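PDB 7A9X: RNA-binding protein RMD9, mitochondrial from Saccharomyces cerevisiae S288C, which binds a dodecameric sequence element in the 3'-UTRs of mitochondrial mRNAs and takes part in the processing or stability of those transcripts. Local coordinates for residues H415-D424 with I449-R460; A90-R98 with D154-V164. One frame throughout, in Å; residues are numbered along the deposited sequence.

In the fold
Both contacts join roughly parallel helices that lie near each other in the all-helical fold but are separated in the chain by one or two more helices. They lie on opposite sides of the chain's centre, with centres about 57 Å apart and nearest atoms about 44 Å apart, and share no element. Interaction 1, between the inferred repeats PPR7 and PPR8, is a surface contact: a chain of arginines and acids spans widely spaced helices, with two isoleucines as its apolar part. Interaction 2 lies ahead of the first inferred repeat and is partly buried; there the helices run closer, and tyrosines bring aromatic packing and hydroxyl bonds alongside a single salt bridge.

Interaction 1 of 2, residues H415-D424 with I449-R460; sequences HERSIIDFID and IDNTNNEEILDR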
loop_
_atom_site.group_PDB
_atom_site.type_symbol
_atom_site.label_atom_id
_atom_site.label_comp_id
_atom_site.label_asym_id
_atom_site.label_seq_id
_atom_site.Cartn_x
_atom_site.Cartn_y
_atom_site.Cartn_z
ATOM N N HIS A 415 1.167 26.089 -9.309
ATOM C CA HIS A 415 0.014 26.959 -9.560
ATOM C C HIS A 415 0.121 27.653 -10.918
ATOM O O HIS A 415 -0.050 28.867 -11.033
ATOM C CB HIS A 415 -0.154 27.993 -8.441
ATOM C CG HIS A 415 -0.415 27.399 -7.092
ATOM N ND1 HIS A 415 -1.583 26.732 -6.783
ATOM C CD2 HIS A 415 0.333 27.390 -5.963
ATOM C CE1 HIS A 415 -1.537 26.328 -5.526
ATOM N NE2 HIS A 415 -0.386 26.715 -5.005
ATOM N N GLU A 416 0.409 26.873 -11.959
ATOM C CA GLU A 416 0.523 27.410 -13.308
ATOM C C GLU A 416 -0.240 26.527 -14.286
ATOM O O GLU A 416 -0.268 25.301 -14.143
ATOM C CB GLU A 416 1.992 27.548 -13.743
ATOM C CG GLU A 416 2.755 26.240 -13.877
ATOM C CD GLU A 416 4.148 26.443 -14.445
ATOM O OE1 GLU A 416 4.617 27.600 -14.471
ATOM O OE2 GLU A 416 4.773 25.449 -14.870
ATOM N N ARG A 417 -0.860 27.164 -15.282
ATOM C CA ARG A 417 -1.702 26.450 -16.234
ATOM C C ARG A 417 -0.884 25.744 -17.308
ATOM O O ARG A 417 -1.332 24.729 -17.855
ATOM C CB ARG A 417 -2.691 27.423 -16.881
ATOM C CG ARG A 417 -3.699 26.783 -17.822
ATOM C CD ARG A 417 -4.616 27.831 -18.426
ATOM N NE ARG A 417 -5.702 27.242 -19.204
ATOM C CZ ARG A 417 -5.676 27.081 -20.523
ATOM N NH1 ARG A 417 -4.617 27.467 -21.220
ATOM N NH2 ARG A 417 -6.713 26.537 -21.147
ATOM N N SER A 418 0.308 26.263 -17.615
ATOM C CA SER A 418 1.129 25.683 -18.673
ATOM C C SER A 418 1.476 24.229 -18.377
ATOM O O SER A 418 1.486 23.391 -19.284
ATOM C CB SER A 418 2.406 26.502 -18.849
ATOM O OG SER A 418 3.214 26.412 -17.687
ATOM N N ILE A 419 1.771 23.911 -17.114
ATOM C CA ILE A 419 2.128 22.540 -16.774
ATOM C C ILE A 419 0.915 21.621 -16.847
ATOM O O ILE A 419 1.061 20.416 -17.086
ATOM C CB ILE A 419 2.797 22.492 -15.385
ATOM C CG1 ILE A 419 3.576 21.186 -15.214
ATOM C CG2 ILE A 419 1.772 22.671 -14.271
ATOM C CD1 ILE A 419 4.730 21.041 -16.180
ATOM N N ILE A 420 -0.291 22.165 -16.671
ATOM C CA ILE A 420 -1.498 21.355 -16.799
ATOM C C ILE A 420 -1.728 20.980 -18.258
ATOM O O ILE A 420 -1.977 19.812 -18.586
ATOM C CB ILE A 420 -2.709 22.103 -16.212
ATOM C CG1 ILE A 420 -2.429 22.513 -14.766
ATOM C CG2 ILE A 420 -3.965 21.248 -16.295
ATOM C CD1 ILE A 420 -3.553 23.312 -14.131
ATOM N N ASP A 421 -1.646 21.966 -19.156
ATOM C CA ASP A 421 -1.792 21.694 -20.579
ATOM C C ASP A 421 -0.641 20.858 -21.119
ATOM O O ASP A 421 -0.826 20.120 -22.093
ATOM C CB ASP A 421 -1.901 23.010 -21.356
ATOM C CG ASP A 421 -3.067 23.864 -20.898
ATOM O OD1 ASP A 421 -4.093 23.297 -20.476
ATOM O OD2 ASP A 421 -2.952 25.105 -20.949
ATOM N N PHE A 422 0.541 20.955 -20.507
ATOM C CA PHE A 422 1.671 20.144 -20.941
ATOM C C PHE A 422 1.428 18.667 -20.646
ATOM O O PHE A 422 1.649 17.810 -21.509
ATOM C CB PHE A 422 2.952 20.639 -20.269
ATOM C CG PHE A 422 4.164 19.795 -20.561
ATOM C CD1 PHE A 422 4.814 19.885 -21.783
ATOM C CD2 PHE A 422 4.658 18.921 -19.606
ATOM C CE1 PHE A 422 5.935 19.109 -22.052
ATOM C CE2 PHE A 422 5.777 18.144 -19.863
ATOM C CZ PHE A 422 6.418 18.235 -21.086
ATOM N N ILE A 423 0.957 18.352 -19.436
ATOM C CA ILE A 423 0.696 16.960 -19.083
ATOM C C ILE A 423 -0.485 16.418 -19.876
ATOM O O ILE A 423 -0.450 15.284 -20.369
ATOM C CB ILE A 423 0.462 16.820 -17.567
ATOM C CG1 ILE A 423 1.687 17.294 -16.789
ATOM C CG2 ILE A 423 0.145 15.371 -17.209
ATOM C CD1 ILE A 423 2.952 16.608 -17.207
ATOM N N ASP A 424 -1.552 17.213 -20.000
ATOM C CA ASP A 424 -2.718 16.784 -20.765
ATOM C C ASP A 424 -2.337 16.456 -22.202
ATOM O O ASP A 424 -2.808 15.463 -22.768
ATOM C CB ASP A 424 -3.791 17.874 -20.724
ATOM C CG ASP A 424 -5.172 17.352 -21.065
ATOM O OD1 ASP A 424 -5.295 16.153 -21.390
ATOM O OD2 ASP A 424 -6.138 18.144 -21.000
ATOM N N ILE A 449 -5.083 26.954 -10.022
ATOM C CA ILE A 449 -4.734 28.064 -10.897
ATOM C C ILE A 449 -5.893 29.048 -10.925
ATOM O O ILE A 449 -7.052 28.688 -10.692
ATOM C CB ILE A 449 -4.391 27.595 -12.327
ATOM C CG1 ILE A 449 -5.593 26.885 -12.958
ATOM C CG2 ILE A 449 -3.156 26.702 -12.317
ATOM C CD1 ILE A 449 -5.404 26.546 -14.421
ATOM N N ASP A 450 -5.566 30.306 -11.209
ATOM C CA ASP A 450 -6.584 31.325 -11.403
ATOM C C ASP A 450 -6.936 31.534 -12.867
ATOM O O ASP A 450 -8.047 31.986 -13.165
ATOM C CB ASP A 450 -6.126 32.655 -10.794
ATOM C CG ASP A 450 -5.843 32.545 -9.311
ATOM O OD1 ASP A 450 -6.061 31.450 -8.751
ATOM O OD2 ASP A 450 -5.403 33.546 -8.709
ATOM N N ASN A 451 -6.027 31.189 -13.780
ATOM C CA ASN A 451 -6.221 31.401 -15.214
ATOM C C ASN A 451 -7.095 30.282 -15.786
ATOM O O ASN A 451 -6.647 29.394 -16.515
ATOM C CB ASN A 451 -4.874 31.486 -15.917
ATOM C CG ASN A 451 -5.004 31.830 -17.384
ATOM O OD1 ASN A 451 -6.020 32.369 -17.820
ATOM N ND2 ASN A 451 -3.970 31.517 -18.157
ATOM N N THR A 452 -8.376 30.342 -15.432
ATOM C CA THR A 452 -9.374 29.428 -15.969
ATOM C C THR A 452 -10.747 30.042 -15.743
ATOM O O THR A 452 -10.901 31.011 -14.996
ATOM C CB THR A 452 -9.277 28.036 -15.330
ATOM O OG1 THR A 452 -10.320 27.198 -15.845
ATOM C CG2 THR A 452 -9.405 28.127 -13.818
ATOM N N ASN A 453 -11.748 29.462 -16.401
ATOM C CA ASN A 453 -13.115 29.954 -16.340
ATOM C C ASN A 453 -14.058 28.805 -16.009
ATOM O O ASN A 453 -13.662 27.635 -15.971
ATOM C CB ASN A 453 -13.524 30.626 -17.660
ATOM C CG ASN A 453 -13.159 29.793 -18.879
ATOM O OD1 ASN A 453 -13.015 28.573 -18.795
ATOM N ND2 ASN A 453 -13.005 30.454 -20.021
ATOM N N ASN A 454 -15.323 29.151 -15.763
ATOM C CA ASN A 454 -16.334 28.131 -15.502
ATOM C C ASN A 454 -16.598 27.258 -16.721
ATOM O O ASN A 454 -17.146 26.159 -16.573
ATOM C CB ASN A 454 -17.632 28.788 -15.030
ATOM C CG ASN A 454 -17.523 29.352 -13.625
ATOM O OD1 ASN A 454 -16.424 29.577 -13.118
ATOM N ND2 ASN A 454 -18.666 29.578 -12.987
ATOM N N GLU A 455 -16.223 27.718 -17.916
ATOM C CA GLU A 455 -16.375 26.899 -19.112
ATOM C C GLU A 455 -15.399 25.730 -19.101
ATOM O O GLU A 455 -15.779 24.587 -19.381
ATOM C CB GLU A 455 -16.172 27.754 -20.362
ATOM C CG GLU A 455 -16.915 29.074 -20.337
ATOM C CD GLU A 455 -16.619 29.927 -21.551
ATOM O OE1 GLU A 455 -16.123 29.377 -22.557
ATOM O OE2 GLU A 455 -16.877 31.148 -21.501
ATOM N N GLU A 456 -14.129 25.999 -18.782
ATOM C CA GLU A 456 -13.142 24.926 -18.730
ATOM C C GLU A 456 -13.437 23.951 -17.598
ATOM O O GLU A 456 -13.197 22.747 -17.741
ATOM C CB GLU A 456 -11.737 25.506 -18.580
ATOM C CG GLU A 456 -10.635 24.466 -18.668
ATOM C CD GLU A 456 -9.252 25.075 -18.566
ATOM O OE1 GLU A 456 -8.283 24.316 -18.352
ATOM O OE2 GLU A 456 -9.137 26.312 -18.700
ATOM N N ILE A 457 -13.958 24.449 -16.475
ATOM C CA ILE A 457 -14.342 23.566 -15.377
ATOM C C ILE A 457 -15.453 22.625 -15.822
ATOM O O ILE A 457 -15.441 21.429 -15.501
ATOM C CB ILE A 457 -14.754 24.394 -14.146
ATOM C CG1 ILE A 457 -13.590 25.279 -13.689
ATOM C CG2 ILE A 457 -15.204 23.486 -13.015
ATOM C CD1 ILE A 457 -13.884 26.080 -12.442
ATOM N N LEU A 458 -16.425 23.147 -16.573
ATOM C CA LEU A 458 -17.480 22.299 -17.118
ATOM C C LEU A 458 -16.924 21.298 -18.122
ATOM O O LEU A 458 -17.320 20.127 -18.119
ATOM C CB LEU A 458 -18.563 23.162 -17.769
ATOM C CG LEU A 458 -19.610 23.784 -16.846
ATOM C CD1 LEU A 458 -20.430 24.821 -17.598
ATOM C CD2 LEU A 458 -20.510 22.703 -16.272
ATOM N N ASP A 459 -16.003 21.736 -18.983
ATOM C CA ASP A 459 -15.466 20.852 -20.015
ATOM C C ASP A 459 -14.727 19.670 -19.400
ATOM O O ASP A 459 -14.921 18.520 -19.809
ATOM C CB ASP A 459 -14.546 21.634 -20.952
ATOM C CG ASP A 459 -15.285 22.691 -21.747
ATOM O OD1 ASP A 459 -16.464 22.462 -22.096
ATOM O OD2 ASP A 459 -14.690 23.754 -22.018
ATOM N N ARG A 460 -13.869 19.936 -18.413
ATOM C CA ARG A 460 -13.136 18.850 -17.775
ATOM C C ARG A 460 -14.040 17.995 -16.897
ATOM O O ARG A 460 -13.722 16.826 -16.654
ATOM C CB ARG A 460 -11.965 19.412 -16.966
ATOM C CG ARG A 460 -10.928 20.124 -17.823
ATOM C CD ARG A 460 -9.624 20.351 -17.073
ATOM N NE ARG A 460 -8.677 21.129 -17.868
ATOM C CZ ARG A 460 -7.831 20.607 -18.750
ATOM N NH1 ARG A 460 -7.804 19.296 -18.958
ATOM N NH2 ARG A 460 -7.009 21.396 -19.428
#
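A five-residue salt-bridge network, R417, D421, D424, E456 and R460, ties helix 417-429 to helix 454-470 at the surface. The short helical segments run 15.2 Å apart at 28°, so long side chains must bridge them. R460 reaches over from the second helix, its NH1 donating to D424 OD2 at 2.9 Å in an almost straight bond (173°). That oxygen lies in the guanidinium plane, whereas the nitrogen meets the carboxylate from above its own plane. With CG anti to the backbone N (chi1 -160°), D424 extends across the gap toward the arginine. D421 OD1 makes a longer ion pair with R460 NH2, at 3.6 Å.

The pairing joins two successive units, PPR7 and PPR8 by inference, as in the stacked helical hairpins of pentatricopeptide repeat proteins. E456 suits its place between two arginines: its OE1 takes R460 NE at 3.2 Å through the anti lone pair, and OE2 receives a weak bond from R417 NH2. R417 also has D421 OD2 2.9 Å from its NH1, a purely electrostatic pair because the oxygen sits well out of the guanidinium plane.

Nearer the start of the contact, I449 supplies the apolar part. Its CD1 meets I420 CD1 tip to tip at 3.7 Å and touches the aliphatic base of R417, while its CG2 packs on the backbone of H415 and E416. Farther out, the CD of R417 lies 3.2 Å from N451 O, in the inverse gamma turn that leads toward helix 454-470, where N453 OD1 caps the backbone N of E456.

Interaction 2 of 2, residues A90-R98 with D154-V164; sequences AMELYYSLR and DISDDILIGKV
D154 meets Y95 first: its OD2 accepts from the Y95 hydroxyl at 2.5 Å through the anti lone pair, lying at the ring edge, while ring and carboxylate planes stand 65° apart. One residue on, I155 turns from polar to apolar work. Its CG1 sits over a face of the Y94 ring, 4.1 Å from the centroid, a CH-pi contact, and also touches M91 CE; L111 of helix 105-128 packs against both I155 and Y94.

A turn later D158 points at the other segment, and its OD2 has two donors. R98 NH2 donates to it at 2.8 Å (152°) through the syn lone pair, near the guanidinium plane, and Y94 OH gives a weak bond at 2.7 Å. G162, with positive phi, ends the helix in a Schellman motif that turns the chain back toward R98. K163 NZ then lies over one guanidinium face of R98 while Y95 turns its ring edge, CD1, to the centre of the opposite one. V164 finishes the walk with CG1 against R98 CB at 3.8 Å and CG2 near the Y94 hydroxyl.

With CG between the backbone N and carbonyl carbon (chi1 58°), R98 sets its guanidinium face against that edge. With D158 buried, the arginine and tyrosine would favour its ionised form, which probably lets R98 and K163 lie close together.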
loop_
_atom_site.group_PDB
_atom_site.type_symbol
_atom_site.label_atom_id
_atom_site.label_comp_id
_atom_site.label_asym_id
_atom_site.label_seq_id
_atom_site.Cartn_x
_atom_site.Cartn_y
_atom_site.Cartn_z
ATOM N N ALA A 90 -12.469 -23.827 4.128
ATOM C CA ALA A 90 -11.610 -24.243 5.231
ATOM C C ALA A 90 -11.946 -23.477 6.503
ATOM O O ALA A 90 -11.960 -24.051 7.599
ATOM C CB ALA A 90 -10.140 -24.047 4.860
ATOM N N MET A 91 -12.219 -22.177 6.376
ATOM C CA MET A 91 -12.586 -21.385 7.542
ATOM C C MET A 91 -13.942 -21.812 8.087
ATOM O O MET A 91 -14.155 -21.818 9.305
ATOM C CB MET A 91 -12.594 -19.901 7.185
ATOM C CG MET A 91 -12.328 -19.003 8.366
ATOM S SD MET A 91 -10.714 -19.369 9.076
ATOM C CE MET A 91 -10.994 -18.895 10.777
ATOM N N GLU A 92 -14.868 -22.171 7.198
ATOM C CA GLU A 92 -16.155 -22.701 7.633
ATOM C C GLU A 92 -15.980 -24.019 8.376
ATOM O O GLU A 92 -16.608 -24.238 9.419
ATOM C CB GLU A 92 -17.076 -22.870 6.424
ATOM C CG GLU A 92 -17.962 -24.101 6.459
ATOM C CD GLU A 92 -18.650 -24.348 5.132
ATOM O OE1 GLU A 92 -19.186 -23.384 4.546
ATOM O OE2 GLU A 92 -18.641 -25.505 4.664
ATOM N N LEU A 93 -15.122 -24.905 7.863
ATOM C CA LEU A 93 -14.867 -26.167 8.546
ATOM C C LEU A 93 -14.159 -25.955 9.878
ATOM O O LEU A 93 -14.298 -26.778 10.788
ATOM C CB LEU A 93 -14.043 -27.091 7.648
ATOM C CG LEU A 93 -14.738 -27.612 6.390
ATOM C CD1 LEU A 93 -13.754 -28.348 5.494
ATOM C CD2 LEU A 93 -15.903 -28.512 6.768
ATOM N N TYR A 94 -13.407 -24.860 10.011
ATOM C CA TYR A 94 -12.664 -24.610 11.243
ATOM C C TYR A 94 -13.597 -24.441 12.436
ATOM O O TYR A 94 -13.340 -24.987 13.516
ATOM C CB TYR A 94 -11.781 -23.373 11.077
ATOM C CG TYR A 94 -11.247 -22.831 12.381
ATOM C CD1 TYR A 94 -10.174 -23.439 13.019
ATOM C CD2 TYR A 94 -11.815 -21.710 12.975
ATOM C CE1 TYR A 94 -9.683 -22.950 14.213
ATOM C CE2 TYR A 94 -11.330 -21.213 14.170
ATOM C CZ TYR A 94 -10.264 -21.836 14.782
ATOM O OH TYR A 94 -9.778 -21.343 15.970
ATOM N N TYR A 95 -14.683 -23.684 12.264
ATOM C CA TYR A 95 -15.592 -23.436 13.378
ATOM C C TYR A 95 -16.294 -24.711 13.825
ATOM O O TYR A 95 -16.711 -24.813 14.984
ATOM C CB TYR A 95 -16.609 -22.363 12.991
ATOM C CG TYR A 95 -15.974 -21.022 12.701
ATOM C CD1 TYR A 95 -15.358 -20.295 13.712
ATOM C CD2 TYR A 95 -15.990 -20.483 11.421
ATOM C CE1 TYR A 95 -14.773 -19.069 13.457
ATOM C CE2 TYR A 95 -15.406 -19.255 11.154
ATOM C CZ TYR A 95 -14.800 -18.554 12.177
ATOM O OH TYR A 95 -14.219 -17.332 11.924
ATOM N N SER A 96 -16.426 -25.689 12.930
ATOM C CA SER A 96 -16.967 -26.996 13.282
ATOM C C SER A 96 -15.890 -27.928 13.826
ATOM O O SER A 96 -16.143 -28.694 14.763
ATOM C CB SER A 96 -17.635 -27.633 12.061
ATOM O OG SER A 96 -17.984 -28.984 12.319
ATOM N N LEU A 97 -14.688 -27.880 13.250
ATOM C CA LEU A 97 -13.626 -28.802 13.629
ATOM C C LEU A 97 -12.861 -28.367 14.871
ATOM O O LEU A 97 -12.064 -29.156 15.388
ATOM C CB LEU A 97 -12.650 -28.980 12.468
ATOM C CG LEU A 97 -13.156 -29.818 11.296
ATOM C CD1 LEU A 97 -12.111 -29.877 10.196
ATOM C CD2 LEU A 97 -13.519 -31.213 11.771
ATOM N N ARG A 98 -13.070 -27.143 15.360
ATOM C CA ARG A 98 -12.384 -26.721 16.577
ATOM C C ARG A 98 -12.904 -27.447 17.810
ATOM O O ARG A 98 -12.223 -27.455 18.841
ATOM C CB ARG A 98 -12.507 -25.208 16.763
ATOM C CG ARG A 98 -13.931 -24.680 16.828
ATOM C CD ARG A 98 -13.930 -23.209 17.218
ATOM N NE ARG A 98 -15.239 -22.582 17.066
ATOM C CZ ARG A 98 -15.490 -21.308 17.350
ATOM N NH1 ARG A 98 -16.710 -20.816 17.182
ATOM N NH2 ARG A 98 -14.521 -20.526 17.804
ATOM N N ASP A 154 -10.310 -14.735 15.104
ATOM C CA ASP A 154 -11.017 -15.846 15.734
ATOM C C ASP A 154 -10.061 -16.969 16.113
ATOM O O ASP A 154 -10.232 -17.615 17.154
ATOM C CB ASP A 154 -12.111 -16.367 14.802
ATOM C CG ASP A 154 -13.212 -15.353 14.569
ATOM O OD1 ASP A 154 -13.168 -14.269 15.188
ATOM O OD2 ASP A 154 -14.122 -15.641 13.764
ATOM N N ILE A 155 -9.047 -17.219 15.283
ATOM C CA ILE A 155 -8.098 -18.285 15.586
ATOM C C ILE A 155 -7.188 -17.877 16.738
ATOM O O ILE A 155 -6.894 -18.685 17.627
ATOM C CB ILE A 155 -7.294 -18.657 14.328
ATOM C CG1 ILE A 155 -8.240 -19.118 13.218
ATOM C CG2 ILE A 155 -6.273 -19.742 14.645
ATOM C CD1 ILE A 155 -7.540 -19.498 11.936
ATOM N N SER A 156 -6.737 -16.620 16.747
ATOM C CA SER A 156 -5.886 -16.145 17.832
ATOM C C SER A 156 -6.611 -16.207 19.170
ATOM O O SER A 156 -6.011 -16.549 20.196
ATOM C CB SER A 156 -5.418 -14.718 17.550
ATOM O OG SER A 156 -6.450 -13.786 17.828
ATOM N N ASP A 157 -7.905 -15.885 19.180
ATOM C CA ASP A 157 -8.663 -15.918 20.428
ATOM C C ASP A 157 -8.915 -17.350 20.886
ATOM O O ASP A 157 -8.909 -17.631 22.090
ATOM C CB ASP A 157 -9.981 -15.163 20.262
ATOM C CG ASP A 157 -9.776 -13.680 20.012
ATOM O OD1 ASP A 157 -8.615 -13.222 20.065
ATOM O OD2 ASP A 157 -10.774 -12.974 19.760
ATOM N N ASP A 158 -9.139 -18.269 19.943
ATOM C CA ASP A 158 -9.324 -19.669 20.307
ATOM C C ASP A 158 -8.050 -20.279 20.875
ATOM O O ASP A 158 -8.118 -21.191 21.707
ATOM C CB ASP A 158 -9.802 -20.470 19.098
ATOM C CG ASP A 158 -11.254 -20.203 18.762
ATOM O OD1 ASP A 158 -11.893 -19.401 19.475
ATOM O OD2 ASP A 158 -11.760 -20.800 17.789
ATOM N N ILE A 159 -6.886 -19.796 20.437
ATOM C CA ILE A 159 -5.624 -20.269 20.994
ATOM C C ILE A 159 -5.383 -19.663 22.370
ATOM O O ILE A 159 -4.949 -20.356 23.297
ATOM C CB ILE A 159 -4.469 -19.956 20.028
ATOM C CG1 ILE A 159 -4.686 -20.659 18.687
ATOM C CG2 ILE A 159 -3.138 -20.369 20.637
ATOM C CD1 ILE A 159 -3.690 -20.260 17.627
ATOM N N LEU A 160 -5.657 -18.365 22.529
ATOM C CA LEU A 160 -5.476 -17.727 23.827
ATOM C C LEU A 160 -6.456 -18.257 24.864
ATOM O O LEU A 160 -6.179 -18.173 26.065
ATOM C CB LEU A 160 -5.615 -16.209 23.693
ATOM C CG LEU A 160 -4.561 -15.492 22.842
ATOM C CD1 LEU A 160 -4.791 -13.988 22.855
ATOM C CD2 LEU A 160 -3.152 -15.825 23.309
ATOM N N ILE A 161 -7.589 -18.801 24.429
ATOM C CA ILE A 161 -8.531 -19.445 25.338
ATOM C C ILE A 161 -8.156 -20.902 25.580
ATOM O O ILE A 161 -8.176 -21.372 26.720
ATOM C CB ILE A 161 -9.964 -19.310 24.781
ATOM C CG1 ILE A 161 -10.445 -17.862 24.904
ATOM C CG2 ILE A 161 -10.917 -20.262 25.487
ATOM C CD1 ILE A 161 -11.843 -17.632 24.380
ATOM N N GLY A 162 -7.795 -21.630 24.524
ATOM C CA GLY A 162 -7.341 -22.998 24.675
ATOM C C GLY A 162 -8.158 -24.015 23.903
ATOM O O GLY A 162 -8.030 -25.223 24.128
ATOM N N LYS A 163 -9.005 -23.533 22.990
ATOM C CA LYS A 163 -9.828 -24.439 22.195
ATOM C C LYS A 163 -8.974 -25.260 21.239
ATOM O O LYS A 163 -9.165 -26.474 21.106
ATOM C CB LYS A 163 -10.887 -23.655 21.423
ATOM C CG LYS A 163 -12.030 -23.131 22.269
ATOM C CD LYS A 163 -13.063 -22.446 21.390
ATOM C CE LYS A 163 -14.259 -21.957 22.189
ATOM N NZ LYS A 163 -15.231 -21.238 21.316
ATOM N N VAL A 164 -8.025 -24.614 20.564
ATOM C CA VAL A 164 -7.175 -25.269 19.581
ATOM C C VAL A 164 -5.721 -25.004 19.936
ATOM O O VAL A 164 -5.389 -24.008 20.587
ATOM C CB VAL A 164 -7.483 -24.792 18.145
ATOM C CG1 VAL A 164 -8.879 -25.229 17.727
ATOM C CG2 VAL A 164 -7.346 -23.280 18.047
#